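Local coordinates for hypothetical protein XAC2396 (Xanthomonas axonopodis pv. citri, PDB 2G3W), which is of unknown function but belongs to the YaeQ family, whose compact fold is built around a variation of the PD-(D/E)XK nuclease motif, at residues T114-K117 with A122-R125; T36-M41 with I105-Q110. All blocks are in the same frame, centred on the assembly; numbering follows the deposited sequence.

Contact 1 of 2, residues T114-K117 with A122-R125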
# COMPACT_ATOMS: atom_id res chain seq x y z
N THR A 114 -12.54 -9.85 6.90
CA THR A 114 -12.43 -11.22 7.40
C THR A 114 -11.77 -12.16 6.37
O THR A 114 -10.85 -12.92 6.71
CB THR A 114 -13.77 -11.75 7.87
OG1 THR A 114 -14.68 -11.77 6.77
CG2 THR A 114 -14.31 -10.84 8.95
N TRP A 115 -12.20 -12.06 5.12
CA TRP A 115 -11.58 -12.76 3.99
C TRP A 115 -10.06 -12.49 3.94
O TRP A 115 -9.24 -13.42 3.91
CB TRP A 115 -12.24 -12.36 2.68
CG TRP A 115 -11.57 -12.91 1.44
CD1 TRP A 115 -11.73 -14.15 0.89
CD2 TRP A 115 -10.67 -12.20 0.57
NE1 TRP A 115 -10.96 -14.27 -0.25
CE2 TRP A 115 -10.30 -13.09 -0.47
CE3 TRP A 115 -10.10 -10.93 0.61
CZ2 TRP A 115 -9.41 -12.73 -1.48
CZ3 TRP A 115 -9.20 -10.57 -0.42
CH2 TRP A 115 -8.86 -11.48 -1.44
N TRP A 116 -9.68 -11.23 4.00
CA TRP A 116 -8.25 -10.92 4.01
C TRP A 116 -7.49 -11.57 5.16
O TRP A 116 -6.52 -12.27 4.96
CB TRP A 116 -7.98 -9.40 3.97
CG TRP A 116 -6.50 -9.17 4.08
CD1 TRP A 116 -5.80 -8.80 5.20
CD2 TRP A 116 -5.55 -9.41 3.05
NE1 TRP A 116 -4.44 -8.73 4.89
CE2 TRP A 116 -4.27 -9.14 3.59
CE3 TRP A 116 -5.65 -9.82 1.71
CZ2 TRP A 116 -3.09 -9.24 2.82
CZ3 TRP A 116 -4.48 -9.95 0.95
CH2 TRP A 116 -3.21 -9.67 1.52
N LYS A 117 -7.95 -11.35 6.39
CA LYS A 117 -7.23 -11.87 7.54
C LYS A 117 -7.17 -13.41 7.51
O LYS A 117 -6.15 -14.00 7.94
CB LYS A 117 -7.88 -11.36 8.84
CG LYS A 117 -7.83 -9.82 9.09
CD LYS A 117 -8.23 -9.57 10.57
CE LYS A 117 -8.72 -8.14 10.83
NZ LYS A 117 -8.81 -7.89 12.33
N ALA A 122 -1.81 -16.92 3.27
CA ALA A 122 -1.82 -17.78 2.10
C ALA A 122 -1.41 -17.00 0.88
O ALA A 122 -0.50 -17.43 0.17
CB ALA A 122 -3.19 -18.41 1.89
N MSE A 123 -2.05 -15.85 0.64
CA MSE A 123 -1.88 -15.08 -0.59
C MSE A 123 -0.47 -14.47 -0.82
O MSE A 123 -0.13 -14.07 -1.94
CB MSE A 123 -3.00 -14.05 -0.75
CG MSE A 123 -4.30 -14.70 -1.29
SE MSE A 123 -5.63 -13.40 -1.42
CE MSE A 123 -5.90 -12.88 0.51
N GLY A 124 0.35 -14.47 0.22
CA GLY A 124 1.79 -14.17 0.11
C GLY A 124 2.54 -15.15 -0.80
O GLY A 124 3.65 -14.83 -1.24
N ARG A 125 1.94 -16.32 -1.08
CA ARG A 125 2.52 -17.35 -2.01
C ARG A 125 2.51 -16.84 -3.47
O ARG A 125 3.17 -17.42 -4.35
CB ARG A 125 1.70 -18.66 -1.96
CG ARG A 125 0.22 -18.49 -2.42
CD ARG A 125 -0.65 -19.73 -2.32
NE ARG A 125 -0.46 -20.63 -3.48
CZ ARG A 125 -1.10 -21.79 -3.67
NH1 ARG A 125 -2.00 -22.22 -2.78
NH2 ARG A 125 -0.86 -22.52 -4.75
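The six-membered ring of Trp115 carries the terminal methyl of Met123 on one face: CE sits 4.1 Å from the ring centroid and only 22° off its normal, a CH-pi contact displaced toward the rim. Met123 SE, one bond back along the chain, lies more obliquely, 3.8 Å from Trp115 CH2. This Met-aromatic contact has the methionine chain crossing the indole at about a right angle. The second indole, that of Trp116, meets the same methyl at a slant, neither squarely over its face nor at its edge. Here the packing is tight, with Met123 CE 3.3 Å from Trp116 CZ3 and equally near Trp116 CE3, and Met123 SE makes a longer, oblique Met-aromatic contact.

One methyl thus serves two indoles, because chi3 of Met123 (-64°) bends the chain at its end and tucks CE between them. Both tryptophans hold CG opposite the backbone N and beside the carbonyl carbon (chi1 173° in Trp115), which sends the rings along the helix toward Met123. All three residues belong to helix 110-123, the crossover helix of the beta-alpha-beta unit formed with strands 101-106 and 129-133, and the methionine comes about two turns after the tryptophans. Over two turns the large indoles and the long methionine chain can meet: the indoles lean along the helix toward Met123, whose unbranched, flexible chain, here with selenium in place of sulfur, comes back to meet them.

His119, one turn after Trp115, also brings its ring against that indole. Trp116 is buried further by Arg177 and Gln178 of its own chain and by Asn24 of the second subunit. The carbonyl O of Met123 accepts a hydrogen bond from the Gln178 side chain.

Contact 2 of 2, residues T36-M41 with I105-Q110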
# COMPACT_ATOMS: atom_id res chain seq x y z
N THR A 36 -25.77 -6.22 -9.39
CA THR A 36 -26.40 -5.06 -8.73
C THR A 36 -25.88 -3.78 -9.34
O THR A 36 -24.80 -3.78 -9.97
CB THR A 36 -26.08 -4.99 -7.22
OG1 THR A 36 -24.65 -5.03 -7.02
CG2 THR A 36 -26.76 -6.13 -6.45
N ASP A 37 -26.61 -2.69 -9.12
CA ASP A 37 -26.12 -1.34 -9.47
C ASP A 37 -24.76 -1.03 -8.85
O ASP A 37 -23.86 -0.50 -9.50
CB ASP A 37 -27.14 -0.30 -9.04
CG ASP A 37 -28.41 -0.35 -9.85
OD1 ASP A 37 -28.51 -1.12 -10.84
OD2 ASP A 37 -29.32 0.39 -9.49
N GLU A 38 -24.61 -1.36 -7.56
CA GLU A 38 -23.34 -1.23 -6.86
C GLU A 38 -22.20 -1.98 -7.59
O GLU A 38 -21.16 -1.40 -7.84
CB GLU A 38 -23.47 -1.76 -5.43
CG GLU A 38 -22.17 -1.73 -4.62
CD GLU A 38 -22.33 -2.21 -3.15
OE1 GLU A 38 -23.35 -2.83 -2.82
OE2 GLU A 38 -21.43 -1.95 -2.33
N ARG A 39 -22.38 -3.27 -7.90
CA ARG A 39 -21.32 -4.05 -8.59
C ARG A 39 -21.02 -3.44 -9.94
O ARG A 39 -19.84 -3.32 -10.32
CB ARG A 39 -21.75 -5.50 -8.83
CG ARG A 39 -20.57 -6.41 -9.20
CD ARG A 39 -21.08 -7.83 -9.42
NE ARG A 39 -19.98 -8.76 -9.69
CZ ARG A 39 -19.28 -8.82 -10.81
NH1 ARG A 39 -19.57 -7.99 -11.84
NH2 ARG A 39 -18.30 -9.72 -10.92
N LEU A 40 -22.05 -3.01 -10.67
CA LEU A 40 -21.80 -2.36 -11.98
C LEU A 40 -20.90 -1.12 -11.82
O LEU A 40 -19.96 -0.88 -12.60
CB LEU A 40 -23.11 -2.01 -12.70
CG LEU A 40 -22.73 -1.60 -14.12
CD1 LEU A 40 -23.24 -2.54 -15.13
CD2 LEU A 40 -23.04 -0.14 -14.42
N MSE A 41 -21.18 -0.31 -10.82
CA MSE A 41 -20.41 0.91 -10.62
C MSE A 41 -18.98 0.60 -10.12
O MSE A 41 -18.03 1.32 -10.43
CB MSE A 41 -21.15 1.93 -9.69
CG MSE A 41 -22.50 2.44 -10.26
SE MSE A 41 -22.21 3.42 -11.89
CE MSE A 41 -21.28 4.92 -11.12
N ILE A 105 -10.50 -7.03 -6.53
CA ILE A 105 -11.03 -5.76 -5.98
C ILE A 105 -12.22 -6.12 -5.08
O ILE A 105 -13.28 -6.46 -5.57
CB ILE A 105 -11.47 -4.83 -7.13
CG1 ILE A 105 -10.25 -4.49 -7.99
CG2 ILE A 105 -12.16 -3.51 -6.58
CD1 ILE A 105 -10.55 -3.54 -9.18
N GLY A 106 -12.00 -6.15 -3.78
CA GLY A 106 -13.10 -6.41 -2.84
C GLY A 106 -13.78 -5.14 -2.34
O GLY A 106 -13.18 -4.06 -2.35
N TYR A 107 -15.04 -5.28 -1.90
CA TYR A 107 -15.85 -4.12 -1.55
C TYR A 107 -16.98 -4.50 -0.58
O TYR A 107 -17.98 -3.81 -0.51
CB TYR A 107 -16.33 -3.40 -2.83
CG TYR A 107 -17.23 -4.22 -3.72
CD1 TYR A 107 -16.71 -5.15 -4.64
CD2 TYR A 107 -18.61 -4.08 -3.67
CE1 TYR A 107 -17.56 -5.95 -5.42
CE2 TYR A 107 -19.45 -4.83 -4.48
CZ TYR A 107 -18.91 -5.75 -5.34
OH TYR A 107 -19.75 -6.47 -6.12
N GLY A 108 -16.78 -5.57 0.21
CA GLY A 108 -17.90 -6.19 0.92
C GLY A 108 -17.91 -5.91 2.41
O GLY A 108 -18.68 -6.52 3.12
N GLY A 109 -17.06 -4.98 2.87
CA GLY A 109 -17.16 -4.48 4.24
C GLY A 109 -16.51 -5.50 5.17
O GLY A 109 -15.45 -6.00 4.86
N GLN A 110 -17.15 -5.83 6.28
CA GLN A 110 -16.57 -6.80 7.21
C GLN A 110 -16.17 -8.14 6.57
O GLN A 110 -15.15 -8.74 6.94
CB GLN A 110 -17.53 -7.05 8.38
CG GLN A 110 -17.49 -5.97 9.45
CD GLN A 110 -16.41 -6.18 10.50
OE1 GLN A 110 -15.35 -6.77 10.23
NE2 GLN A 110 -16.67 -5.70 11.72
O HOH W 1 -20.51 -4.09 -0.66
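Arg39 and Tyr107 mark the closest backbone approach, their CA atoms 8.9 Å apart, where the first turn of helix 37-49 faces the loop leaving strand 101-106. Thr36 is the N-cap of that helix: its OG1 accepts from Arg39 N at 3.0 Å with a nearly straight N-H...O angle of 164°.

Between the two, the Tyr107 side chain points to the helix, CG between its backbone N and carbonyl carbon (chi1 63°). Glu38, extended, brings OE2 to the ring edge near its plane, 3.8 Å from CD2 of Tyr107, with the carboxylate turned 65° from the ring. Tyr107 OH lies 3.2 Å from Arg39 CG, on the aliphatic stem, while the arginine's guanidinium goes on to salt bridges with Asp68 and Glu35.

The loop is a strand-turn-helix link into helix 110-123, and Gly109, at the N-cap position there, has a positive phi that favours glycine. A water donates to Glu38 OE2 at 2.9 Å; its short approach to Tyr107 O, 2.5 Å, leaves a bridge from helix to loop doubtful. Glu38 OE2 is also hydrogen-bonded to Thr139 OG1 of helix 136-143, a second partner for the carboxylate.

The two contacts lie in series along the chain: contact 2 brings together parts separated by 63 residues, and contact 1 follows within helix 110-123. Their centres are 19 Å apart, but segments 105-110 and 114-117 follow each other in sequence, and Thr114 OG1 is hydrogen-bonded to Gln110 O in the first turn of that helix. Contact 1 lies within the helix of the beta-alpha-beta unit whose strands, 101-106 and 129-133, are parallel neighbours in the mixed sheet; contact 2 has only its 105-110 side there, and ties the start of the crossover to an early helix. Trp116 of contact 1 meets the second subunit; no other chain touches the segments of contact 2.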